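Uncharacterized protein (Leptotrichia buccalis, PDB 3T8K) is of unknown function but folds as a stack of ankyrin-type alpha-hairpin repeats, a scaffold that in many other proteins mediates protein-protein binding. Local coordinates at residues A[148-151]-A[155-158]; A[160-163]-A[169-172]; A[7-12]-A[29-34]. One frame throughout, in Å; residues are numbered along the deposited sequence.

Contact 3 comes first along the chain, near the N-terminus, and contacts 1 and 2 follow one another near the C-terminus, on the other side of the chain's centre. Contacts 1 and 2 share helix 157-162: contact 1 builds the turn leading into it, contact 2 packs its end on helix 167-180. Their centres are 12 Å apart, and they meet directly, Leu158 CD1 lying 3.8 Å from Leu170 CD1. Contact 3, at helices 10-16 and 33-37, lies with its centre about 40 Å from that of contact 1 and 42 Å from that of contact 2. The contacts thus sample both ends of the elongated helical stack; contacts 2 and 3 also reach the second subunit.

Contact 1 of 3, residues A[148-151]-A[155-158]; sequences LIKD and LTAL
Asp151 and Leu155 close a tight turn between two loop segments whose end-to-end directions differ by 146°, roughly antiparallel, just ahead of helix 157-162. Asp151 N donates to Leu155 O at 2.8 Å, from above the carbonyl plane. In return Leu155 N points almost straight (168°) at Asp151 OD1, 3.0 Å away, meeting it from above the carboxylate plane. The aspartate can do this because its CG is tucked between its own backbone N and carbonyl carbon (chi1 68°), turning the carboxylate back over the turn, where OD1 also accepts from Trp153 N. With alanine at this position, Leu155 N and Trp153 N would probably lose their shared acceptor, leaving the loop held here mainly by the Asp151 N to Leu155 O bond.

Thr156 occupies the N-cap of the helix. Its hydroxyl caps a backbone N in the first turn while its own N bonds to Glu159, as in a capping box. Threonine suits the place because its methyl has work too: CG2 lies 3.5 Å from Leu148 C and 3.9 Å from Lys150 CD, whose amine goes on to a salt bridge with Glu184. The CA-H of Thr156 points at Ile149 O, the CA 3.5 Å away, a CH...O contact; water 1 accepts from Ala157 N and can donate to Ile149 O. Beyond, Leu148 and Leu158 lie side by side, their CD2 atoms 4.0 Å apart, both resting on Ile177 of helix 167-180. The sequence recalls the ankyrin consensus Asp-x-x-Gly-x-Thr-Pro-Leu, with Ala157 replacing the proline, and this side-chain-braced turn before a helix is typical of that repeat.

Contact 2 of 3, residues A[160-163]-A[169-172]; sequences FVKR and ALKM
Val161 supplies the buried apolar part of the contact, meeting Ala169 and Leu170 on the neighbouring helix. With CG1 anti to the backbone N (chi1 173°), one methyl branch leads across the gap: Val161 CG1 sits 4.1 Å from Ala169 CB and 3.8 Å from Leu170 N. Ala169, whose CB points toward helix 157-162, is small enough to let the helices come close; the CA atoms of Val161 and Leu170 are 6.1 Å apart. Phe123 from a loop packs against both Val161 and Ala169. Joined by a short connection, helices 157-162 and 167-180 form a helical hairpin of the kind on which the ankyrin-repeat fold is built.

A second apolar meeting involves the aliphatic part of a charged residue. The side chains of Lys162 and Leu170 cross at a slant, Lys162 CG 3.6 Å from Leu170 CD1, while the lysine's amine leads away from helix 167-180; a long, flexible chain can thus cover a leucine at the surface.

Polar bonds stay outside the interface: Arg163 N returns to Phe160 O at 3.1 Å, and Ala169 N is held by Glu129. Phe160 packs on Cys164 of the second subunit, a residue that forms an interchain disulfide.

Contact 3 of 3, residues A[7-12]-A[29-34]; sequences YRTVSA and GYEDKE
Tyr30 and Glu31, following the end of helix 19-28 at Gly29, reach back to Arg8, Thr9 and Val10 at the start of helix 10-16. Taking the segment in order, Gly29 first leaves the helical path and brings the backbone close to this start. At Tyr30 the chain is tied indirectly: water 2 accepts from Tyr30 N at 3.1 Å and donates to Arg8 O at 3.0 Å. The tyrosine ring is brought beside Arg8 by a first torsion (77°) that sets CG between N and the carbonyl carbon, with Tyr30 CE2 3.9 Å from Arg8 CD and the two side chains crossing at about a right angle. A long aromatic suits this exposed place, since its hydroxyl continues to Ser5 O of the second subunit.

Glu31 does the main work. Its chain, extended beyond CG, carries the carboxylate to the first turn of helix 10-16, where Val10 N donates to Glu31 OE1 at 2.8 Å in a fairly straight bond (163°), nearly along the C-O axis. Glu31 OE1 also lies 3.4 Å from Thr9 CB and 3.5 Å from Val10 CG2. Glu31 OE2 accepts a hydrogen bond from water 3 at 2.7 Å, and that water accepts from Ser11 N. An aspartate suits the next place: Asp32 is the N-cap of helix 33-37, its carboxylate accepting from Glu34 N.

While Thr9 OG1 caps Ala12 N, one carboxylate serves Val10 N directly and Ser11 N through water; a negative charge beside these helix-start N-H groups is likely to be stabilised by the helix dipole.

Contact 1 of 3, residues A[148-151]-A[155-158]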
loop_
_atom_site.group_PDB
_atom_site.type_symbol
_atom_site.label_atom_id
_atom_site.label_comp_id
_atom_site.label_asym_id
_atom_site.label_seq_id
_atom_site.Cartn_x
_atom_site.Cartn_y
_atom_site.Cartn_z
ATOM N N LEU A 148 -8.545 -6.868 -21.747
ATOM C CA LEU A 148 -7.617 -7.299 -22.795
ATOM C C LEU A 148 -6.702 -6.170 -23.236
ATOM O O LEU A 148 -6.212 -6.150 -24.364
ATOM C CB LEU A 148 -8.387 -7.832 -24.005
ATOM C CG LEU A 148 -9.193 -9.084 -23.689
ATOM C CD1 LEU A 148 -10.055 -9.486 -24.888
ATOM C CD2 LEU A 148 -8.262 -10.207 -23.272
ATOM N N ILE A 149 -6.486 -5.225 -22.335
ATOM C CA ILE A 149 -5.609 -4.105 -22.597
ATOM C C ILE A 149 -4.273 -4.360 -21.913
ATOM O O ILE A 149 -4.230 -4.658 -20.721
ATOM C CB ILE A 149 -6.218 -2.801 -22.042
ATOM C CG1 ILE A 149 -7.647 -2.616 -22.560
ATOM C CG2 ILE A 149 -5.345 -1.608 -22.399
ATOM C CD1 ILE A 149 -7.727 -2.006 -23.934
ATOM N N LYS A 150 -3.191 -4.243 -22.675
ATOM C CA LYS A 150 -1.842 -4.450 -22.160
ATOM C C LYS A 150 -1.468 -3.397 -21.133
ATOM O O LYS A 150 -1.653 -2.199 -21.367
ATOM C CB LYS A 150 -0.828 -4.383 -23.304
ATOM C CG LYS A 150 -1.087 -5.345 -24.455
ATOM C CD LYS A 150 -0.633 -6.747 -24.119
ATOM C CE LYS A 150 -0.167 -7.489 -25.368
ATOM N NZ LYS A 150 -1.272 -7.709 -26.345
ATOM N N ASP A 151 -0.915 -3.831 -20.003
ATOM C CA ASP A 151 -0.446 -2.876 -19.002
ATOM C C ASP A 151 0.884 -2.281 -19.451
ATOM O O ASP A 151 1.332 -2.528 -20.581
ATOM C CB ASP A 151 -0.353 -3.501 -17.595
ATOM C CG ASP A 151 0.752 -4.555 -17.467
ATOM O OD1 ASP A 151 1.616 -4.671 -18.366
ATOM O OD2 ASP A 151 0.762 -5.262 -16.435
ATOM N N LEU A 155 1.233 -6.925 -20.266
ATOM C CA LEU A 155 0.400 -7.966 -19.682
ATOM C C LEU A 155 -1.038 -7.472 -19.545
ATOM O O LEU A 155 -1.276 -6.395 -18.998
ATOM C CB LEU A 155 0.952 -8.342 -18.303
ATOM C CG LEU A 155 0.368 -9.560 -17.586
ATOM C CD1 LEU A 155 0.891 -10.842 -18.224
ATOM C CD2 LEU A 155 0.703 -9.515 -16.106
ATOM N N THR A 156 -1.999 -8.250 -20.036
ATOM C CA THR A 156 -3.410 -7.897 -19.848
ATOM C C THR A 156 -3.928 -8.438 -18.520
ATOM O O THR A 156 -3.276 -9.263 -17.875
ATOM C CB THR A 156 -4.315 -8.469 -20.981
ATOM O OG1 THR A 156 -4.310 -9.901 -20.935
ATOM C CG2 THR A 156 -3.841 -8.006 -22.348
ATOM N N ALA A 157 -5.115 -7.994 -18.117
ATOM C CA ALA A 157 -5.713 -8.494 -16.892
ATOM C C ALA A 157 -5.994 -9.991 -17.011
ATOM O O ALA A 157 -5.790 -10.747 -16.062
ATOM C CB ALA A 157 -6.995 -7.721 -16.561
ATOM N N LEU A 158 -6.468 -10.423 -18.178
ATOM C CA LEU A 158 -6.751 -11.838 -18.374
ATOM C C LEU A 158 -5.468 -12.652 -18.190
ATOM O O LEU A 158 -5.446 -13.647 -17.466
ATOM C CB LEU A 158 -7.362 -12.094 -19.759
ATOM C CG LEU A 158 -7.636 -13.570 -20.088
ATOM C CD1 LEU A 158 -8.724 -14.148 -19.192
ATOM C CD2 LEU A 158 -7.999 -13.767 -21.555
HETATM O O HOH W 1 -6.337 -5.622 -19.025
#

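Contact 2 of 3, residues A[160-163]-A[169-172]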
loop_
_atom_site.group_PDB
_atom_site.type_symbol
_atom_site.label_atom_id
_atom_site.label_comp_id
_atom_site.label_asym_id
_atom_site.label_seq_id
_atom_site.Cartn_x
_atom_site.Cartn_y
_atom_site.Cartn_z
ATOM N N PHE A 160 -2.853 -12.035 -16.476
ATOM C CA PHE A 160 -2.477 -12.054 -15.060
ATOM C C PHE A 160 -3.275 -13.079 -14.267
ATOM O O PHE A 160 -2.724 -13.838 -13.471
ATOM C CB PHE A 160 -2.677 -10.660 -14.432
ATOM C CG PHE A 160 -2.371 -10.595 -12.953
ATOM C CD1 PHE A 160 -1.074 -10.748 -12.481
ATOM C CD2 PHE A 160 -3.384 -10.333 -12.033
ATOM C CE1 PHE A 160 -0.793 -10.672 -11.117
ATOM C CE2 PHE A 160 -3.117 -10.253 -10.675
ATOM C CZ PHE A 160 -1.820 -10.414 -10.206
ATOM N N VAL A 161 -4.586 -13.079 -14.467
ATOM C CA VAL A 161 -5.454 -13.973 -13.721
ATOM C C VAL A 161 -5.172 -15.429 -14.091
ATOM O O VAL A 161 -5.218 -16.316 -13.236
ATOM C CB VAL A 161 -6.941 -13.612 -13.937
ATOM C CG1 VAL A 161 -7.851 -14.648 -13.293
ATOM C CG2 VAL A 161 -7.220 -12.211 -13.373
ATOM N N LYS A 162 -4.853 -15.666 -15.360
ATOM C CA LYS A 162 -4.473 -17.009 -15.813
ATOM C C LYS A 162 -3.340 -17.613 -14.974
ATOM O O LYS A 162 -3.270 -18.828 -14.795
ATOM C CB LYS A 162 -4.079 -16.984 -17.295
ATOM C CG LYS A 162 -5.226 -17.258 -18.256
ATOM C CD LYS A 162 -4.813 -17.032 -19.708
ATOM C CE LYS A 162 -4.713 -15.545 -20.023
ATOM N NZ LYS A 162 -4.402 -15.272 -21.456
ATOM N N ARG A 163 -2.459 -16.763 -14.454
ATOM C CA ARG A 163 -1.275 -17.237 -13.739
ATOM C C ARG A 163 -1.396 -17.136 -12.212
ATOM O O ARG A 163 -0.445 -17.408 -11.489
ATOM C CB ARG A 163 -0.022 -16.518 -14.246
ATOM C CG ARG A 163 0.677 -17.239 -15.405
ATOM C CD ARG A 163 1.350 -16.255 -16.353
ATOM N NE ARG A 163 1.898 -15.100 -15.645
ATOM C CZ ARG A 163 2.465 -14.054 -16.239
ATOM N NH1 ARG A 163 2.568 -14.014 -17.563
ATOM N NH2 ARG A 163 2.933 -13.049 -15.506
ATOM N N ALA A 169 -12.356 -16.716 -10.819
ATOM C CA ALA A 169 -12.171 -15.427 -11.471
ATOM C C ALA A 169 -11.869 -15.631 -12.958
ATOM O O ALA A 169 -12.327 -14.863 -13.804
ATOM C CB ALA A 169 -11.050 -14.648 -10.801
ATOM N N LEU A 170 -11.100 -16.668 -13.277
ATOM C CA LEU A 170 -10.690 -16.891 -14.660
ATOM C C LEU A 170 -11.903 -17.236 -15.511
ATOM O O LEU A 170 -12.080 -16.706 -16.603
ATOM C CB LEU A 170 -9.651 -18.014 -14.758
ATOM C CG LEU A 170 -9.242 -18.327 -16.198
ATOM C CD1 LEU A 170 -8.534 -17.123 -16.804
ATOM C CD2 LEU A 170 -8.356 -19.567 -16.263
ATOM N N LYS A 171 -12.729 -18.137 -14.992
ATOM C CA LYS A 171 -13.952 -18.560 -15.666
ATOM C C LYS A 171 -14.879 -17.373 -15.895
ATOM O O LYS A 171 -15.434 -17.201 -16.977
ATOM C CB LYS A 171 -14.662 -19.627 -14.836
ATOM C CG LYS A 171 -15.994 -20.106 -15.419
ATOM C CD LYS A 171 -15.874 -20.410 -16.901
ATOM C CE LYS A 171 -17.235 -20.731 -17.508
ATOM N NZ LYS A 171 -17.176 -20.701 -18.992
HETATM N N MSE A 172 -15.038 -16.547 -14.871
HETATM C CA MSE A 172 -15.932 -15.406 -14.985
HETATM C C MSE A 172 -15.414 -14.361 -15.974
HETATM O O MSE A 172 -16.201 -13.717 -16.669
HETATM C CB MSE A 172 -16.208 -14.803 -13.607
HETATM C CG MSE A 172 -17.003 -15.748 -12.710
HETATM SE SE MSE A 172 -17.375 -14.991 -10.958
HETATM C CE MSE A 172 -18.847 -13.823 -11.459
#

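Contact 3 of 3, residues A[7-12]-A[29-34]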
loop_
_atom_site.group_PDB
_atom_site.type_symbol
_atom_site.label_atom_id
_atom_site.label_comp_id
_atom_site.label_asym_id
_atom_site.label_seq_id
_atom_site.Cartn_x
_atom_site.Cartn_y
_atom_site.Cartn_z
ATOM N N TYR A 7 -3.737 14.537 15.686
ATOM C CA TYR A 7 -4.065 14.839 14.295
ATOM C C TYR A 7 -4.445 16.310 14.127
ATOM O O TYR A 7 -5.298 16.830 14.840
ATOM C CB TYR A 7 -5.202 13.933 13.812
ATOM C CG TYR A 7 -4.939 12.468 14.099
ATOM C CD1 TYR A 7 -3.948 11.785 13.414
ATOM C CD2 TYR A 7 -5.656 11.780 15.077
ATOM C CE1 TYR A 7 -3.688 10.441 13.662
ATOM C CE2 TYR A 7 -5.399 10.425 15.338
ATOM C CZ TYR A 7 -4.410 9.771 14.630
ATOM O OH TYR A 7 -4.135 8.437 14.863
ATOM N N ARG A 8 -3.800 16.971 13.175
ATOM C CA ARG A 8 -4.029 18.395 12.935
ATOM C C ARG A 8 -5.159 18.615 11.921
ATOM O O ARG A 8 -5.786 19.667 11.903
ATOM C CB ARG A 8 -2.728 19.042 12.460
ATOM C CG ARG A 8 -2.883 20.417 11.840
ATOM C CD ARG A 8 -3.718 21.310 12.722
ATOM N NE ARG A 8 -3.001 21.815 13.879
ATOM C CZ ARG A 8 -3.604 22.224 14.993
ATOM N NH1 ARG A 8 -4.929 22.144 15.097
ATOM N NH2 ARG A 8 -2.887 22.690 16.008
ATOM N N THR A 9 -5.417 17.622 11.077
ATOM C CA THR A 9 -6.457 17.741 10.052
ATOM C C THR A 9 -7.356 16.507 10.026
ATOM O O THR A 9 -6.982 15.451 10.541
ATOM C CB THR A 9 -5.841 17.879 8.652
ATOM O OG1 THR A 9 -5.141 16.670 8.337
ATOM C CG2 THR A 9 -4.879 19.052 8.603
ATOM N N VAL A 10 -8.539 16.634 9.430
ATOM C CA VAL A 10 -9.447 15.489 9.313
ATOM C C VAL A 10 -8.811 14.399 8.453
ATOM O O VAL A 10 -8.920 13.207 8.755
ATOM C CB VAL A 10 -10.813 15.892 8.710
ATOM C CG1 VAL A 10 -11.754 14.677 8.629
ATOM C CG2 VAL A 10 -11.450 16.980 9.546
ATOM N N SER A 11 -8.149 14.822 7.381
ATOM C CA SER A 11 -7.412 13.906 6.501
ATOM C C SER A 11 -6.458 12.974 7.260
ATOM O O SER A 11 -6.427 11.757 7.004
ATOM C CB SER A 11 -6.637 14.698 5.442
ATOM O OG SER A 11 -5.805 13.834 4.670
ATOM N N ALA A 12 -5.668 13.532 8.175
ATOM C CA ALA A 12 -4.740 12.719 8.967
ATOM C C ALA A 12 -5.475 11.728 9.879
ATOM O O ALA A 12 -5.100 10.555 9.962
ATOM C CB ALA A 12 -3.813 13.613 9.781
ATOM N N GLY A 29 -12.318 19.893 14.833
ATOM C CA GLY A 29 -11.198 20.454 14.087
ATOM C C GLY A 29 -11.529 21.806 13.470
ATOM O O GLY A 29 -12.695 22.188 13.392
ATOM N N TYR A 30 -10.513 22.530 13.006
ATOM C CA TYR A 30 -10.742 23.880 12.478
ATOM C C TYR A 30 -11.328 23.895 11.064
ATOM O O TYR A 30 -11.885 24.904 10.617
ATOM C CB TYR A 30 -9.455 24.713 12.533
ATOM C CG TYR A 30 -8.439 24.378 11.447
ATOM C CD1 TYR A 30 -8.475 25.018 10.211
ATOM C CD2 TYR A 30 -7.424 23.454 11.677
ATOM C CE1 TYR A 30 -7.538 24.722 9.223
ATOM C CE2 TYR A 30 -6.489 23.156 10.696
ATOM C CZ TYR A 30 -6.553 23.794 9.479
ATOM O OH TYR A 30 -5.617 23.496 8.522
ATOM N N GLU A 31 -11.211 22.779 10.356
ATOM C CA GLU A 31 -11.681 22.722 8.977
ATOM C C GLU A 31 -13.194 22.736 8.886
ATOM O O GLU A 31 -13.892 22.279 9.788
ATOM C CB GLU A 31 -11.123 21.483 8.262
ATOM C CG GLU A 31 -9.608 21.504 8.176
ATOM C CD GLU A 31 -9.053 20.157 7.779
ATOM O OE1 GLU A 31 -8.901 19.286 8.668
ATOM O OE2 GLU A 31 -8.796 19.965 6.573
ATOM N N ASP A 32 -13.683 23.265 7.775
ATOM C CA ASP A 32 -15.106 23.376 7.518
ATOM C C ASP A 32 -15.641 22.021 7.075
ATOM O O ASP A 32 -15.113 21.428 6.136
ATOM C CB ASP A 32 -15.326 24.413 6.416
ATOM C CG ASP A 32 -16.771 24.836 6.291
ATOM O OD1 ASP A 32 -17.041 26.053 6.413
ATOM O OD2 ASP A 32 -17.636 23.960 6.064
ATOM N N LYS A 33 -16.675 21.518 7.747
ATOM C CA LYS A 33 -17.212 20.203 7.394
ATOM C C LYS A 33 -17.551 20.113 5.909
ATOM O O LYS A 33 -17.303 19.097 5.270
ATOM C CB LYS A 33 -18.449 19.864 8.223
ATOM C CG LYS A 33 -18.172 19.509 9.673
ATOM C CD LYS A 33 -19.473 19.142 10.366
ATOM C CE LYS A 33 -19.264 18.766 11.817
ATOM N NZ LYS A 33 -20.579 18.681 12.520
ATOM N N GLU A 34 -18.114 21.187 5.361
ATOM C CA GLU A 34 -18.529 21.187 3.964
ATOM C C GLU A 34 -17.343 21.100 3.012
ATOM O O GLU A 34 -17.413 20.428 1.991
ATOM C CB GLU A 34 -19.388 22.417 3.655
ATOM C CG GLU A 34 -20.778 22.350 4.275
ATOM C CD GLU A 34 -21.566 21.131 3.815
ATOM O OE1 GLU A 34 -21.394 20.710 2.648
ATOM O OE2 GLU A 34 -22.352 20.587 4.622
HETATM O O HOH W 2 -8.017 20.792 13.472
HETATM O O HOH W 3 -8.478 17.348 5.898
#